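Local coordinates for protein aminopentol aminotransferase (Sphingopyxis macrogoltabida, PDB 6HBS) that catalyses the pyridoxal phosphate-dependent deamination of aminopentol (hydrolysed fumonisin B1) to its 2-keto product, with pyruvate as the preferred amino acceptor, at residues F39-A42 against I47-A50. Numbering follows the deposited sequence.
Sequences FRRA and IWDA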
loop_
_atom_site.group_PDB
_atom_site.type_symbol
_atom_site.label_atom_id
_atom_site.label_comp_id
_atom_site.label_asym_id
_atom_site.label_seq_id
_atom_site.Cartn_x
_atom_site.Cartn_y
_atom_site.Cartn_z
ATOM N N PHE A 39 -19.774 -7.966 2.986
ATOM C CA PHE A 39 -20.486 -8.047 1.708
ATOM C C PHE A 39 -20.120 -9.319 0.932
ATOM O O PHE A 39 -19.151 -10.017 1.271
ATOM C CB PHE A 39 -20.215 -6.794 0.887
ATOM C CG PHE A 39 -20.732 -5.565 1.571
ATOM C CD1 PHE A 39 -20.003 -4.955 2.586
ATOM C CD2 PHE A 39 -21.983 -5.052 1.246
ATOM C CE1 PHE A 39 -20.515 -3.842 3.238
ATOM C CE2 PHE A 39 -22.493 -3.945 1.908
ATOM C CZ PHE A 39 -21.754 -3.334 2.889
ATOM N N ARG A 40 -20.938 -9.654 -0.074
ATOM C CA ARG A 40 -20.718 -10.873 -0.863
ATOM C C ARG A 40 -20.319 -10.529 -2.298
ATOM O O ARG A 40 -19.479 -11.212 -2.913
ATOM C CB ARG A 40 -21.925 -11.815 -0.792
ATOM C CG ARG A 40 -21.551 -13.253 -1.144
ATOM C CD ARG A 40 -22.714 -14.229 -1.177
ATOM N NE ARG A 40 -23.475 -14.055 -2.408
ATOM C CZ ARG A 40 -23.167 -14.598 -3.584
ATOM N NH1 ARG A 40 -22.093 -15.369 -3.694
ATOM N NH2 ARG A 40 -23.936 -14.377 -4.635
ATOM N N ARG A 41 -20.950 -9.531 -2.895
ATOM C CA ARG A 41 -20.689 -9.266 -4.299
ATOM C C ARG A 41 -21.112 -7.838 -4.640
ATOM O O ARG A 41 -21.770 -7.167 -3.853
ATOM C CB ARG A 41 -21.377 -10.289 -5.222
ATOM C CG ARG A 41 -22.892 -10.348 -5.082
ATOM C CD ARG A 41 -23.526 -11.241 -6.120
ATOM N NE ARG A 41 -24.938 -11.393 -5.784
ATOM C CZ ARG A 41 -25.963 -11.072 -6.576
ATOM N NH1 ARG A 41 -25.747 -10.485 -7.742
ATOM N NH2 ARG A 41 -27.199 -11.389 -6.215
ATOM N N ALA A 42 -20.669 -7.394 -5.820
ATOM C CA ALA A 42 -20.924 -6.044 -6.286
ATOM C C ALA A 42 -21.001 -6.052 -7.798
ATOM O O ALA A 42 -20.322 -6.864 -8.449
ATOM C CB ALA A 42 -19.843 -5.090 -5.797
ATOM N N ILE A 47 -24.169 -3.080 -4.384
ATOM C CA ILE A 47 -23.485 -4.058 -3.541
ATOM C C ILE A 47 -24.549 -4.950 -2.918
ATOM O O ILE A 47 -25.681 -4.504 -2.725
ATOM C CB ILE A 47 -22.649 -3.382 -2.438
ATOM C CG1 ILE A 47 -23.516 -2.523 -1.511
ATOM C CG2 ILE A 47 -21.518 -2.603 -3.052
ATOM C CD1 ILE A 47 -22.727 -1.590 -0.580
ATOM N N TRP A 48 -24.154 -6.177 -2.561
ATOM C CA TRP A 48 -24.980 -7.130 -1.830
ATOM C C TRP A 48 -24.245 -7.534 -0.553
ATOM O O TRP A 48 -23.049 -7.881 -0.621
ATOM C CB TRP A 48 -25.244 -8.374 -2.680
ATOM C CG TRP A 48 -26.200 -8.212 -3.826
ATOM C CD1 TRP A 48 -27.488 -8.654 -3.842
ATOM C CD2 TRP A 48 -25.957 -7.647 -5.127
ATOM N NE1 TRP A 48 -28.071 -8.385 -5.042
ATOM C CE2 TRP A 48 -27.163 -7.764 -5.852
ATOM C CE3 TRP A 48 -24.877 -7.023 -5.744
ATOM C CZ2 TRP A 48 -27.316 -7.269 -7.139
ATOM C CZ3 TRP A 48 -25.015 -6.542 -7.027
ATOM C CH2 TRP A 48 -26.223 -6.672 -7.724
ATOM N N ASP A 49 -24.945 -7.490 0.577
ATOM C CA ASP A 49 -24.385 -7.864 1.856
ATOM C C ASP A 49 -24.304 -9.392 1.926
ATOM O O ASP A 49 -24.705 -10.093 0.950
ATOM C CB ASP A 49 -25.159 -7.226 3.008
ATOM C CG ASP A 49 -26.607 -7.668 3.187
ATOM O OD1 ASP A 49 -26.995 -8.763 2.679
ATOM O OD2 ASP A 49 -27.318 -6.914 3.848
ATOM N N ALA A 50 -23.753 -9.910 3.043
ATOM C CA ALA A 50 -23.536 -11.366 3.214
ATOM C C ALA A 50 -24.868 -12.139 3.091
ATOM O O ALA A 50 -24.844 -13.302 2.757
ATOM C CB ALA A 50 -22.907 -11.646 4.548
#
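The carbonyl O of Trp48 accepts a nearly linear hydrogen bond from Arg40 N (2.8 Å, 175° at the hydrogen), and the CB of Phe39 packs against the same oxygen. The N of Trp48 in turn donates to Arg41 O at 2.9 Å, a carbonyl that also takes a longer contact from the CA of Ile47. Trp48 thus faces both Arg40 and Arg41, the signature of a classic beta bulge, here set in the antiparallel hairpin of strands 39-43 and 46-49, in a small sheet remote from the cofactor. On the face that carries Arg41 and Trp48, the guanidinium lies flat over the indole in a cation-pi stack, Arg41 CZ 3.6 Å from the centroid of the five-membered ring and the planes 14° apart. CG of Arg41 sits between the backbone N and the carbonyl carbon (chi1 59°), and from there the chain runs extended to NE, bringing NH1 over the centre of the indole and NH2 close to NE1, two donors that do not bond. Glu52 forms salt bridges with NE of both arginines. Without the indole, as with an alanine here, the Arg41 guanidinium would probably lose its aromatic platform and be freer to turn. On the other side of the hairpin, the CE2 of Phe39 meets the CD1 of Ile47 at 3.4 Å. Here Gly90 and Thr89 of the second subunit pack on Phe39 and Ile47 respectively.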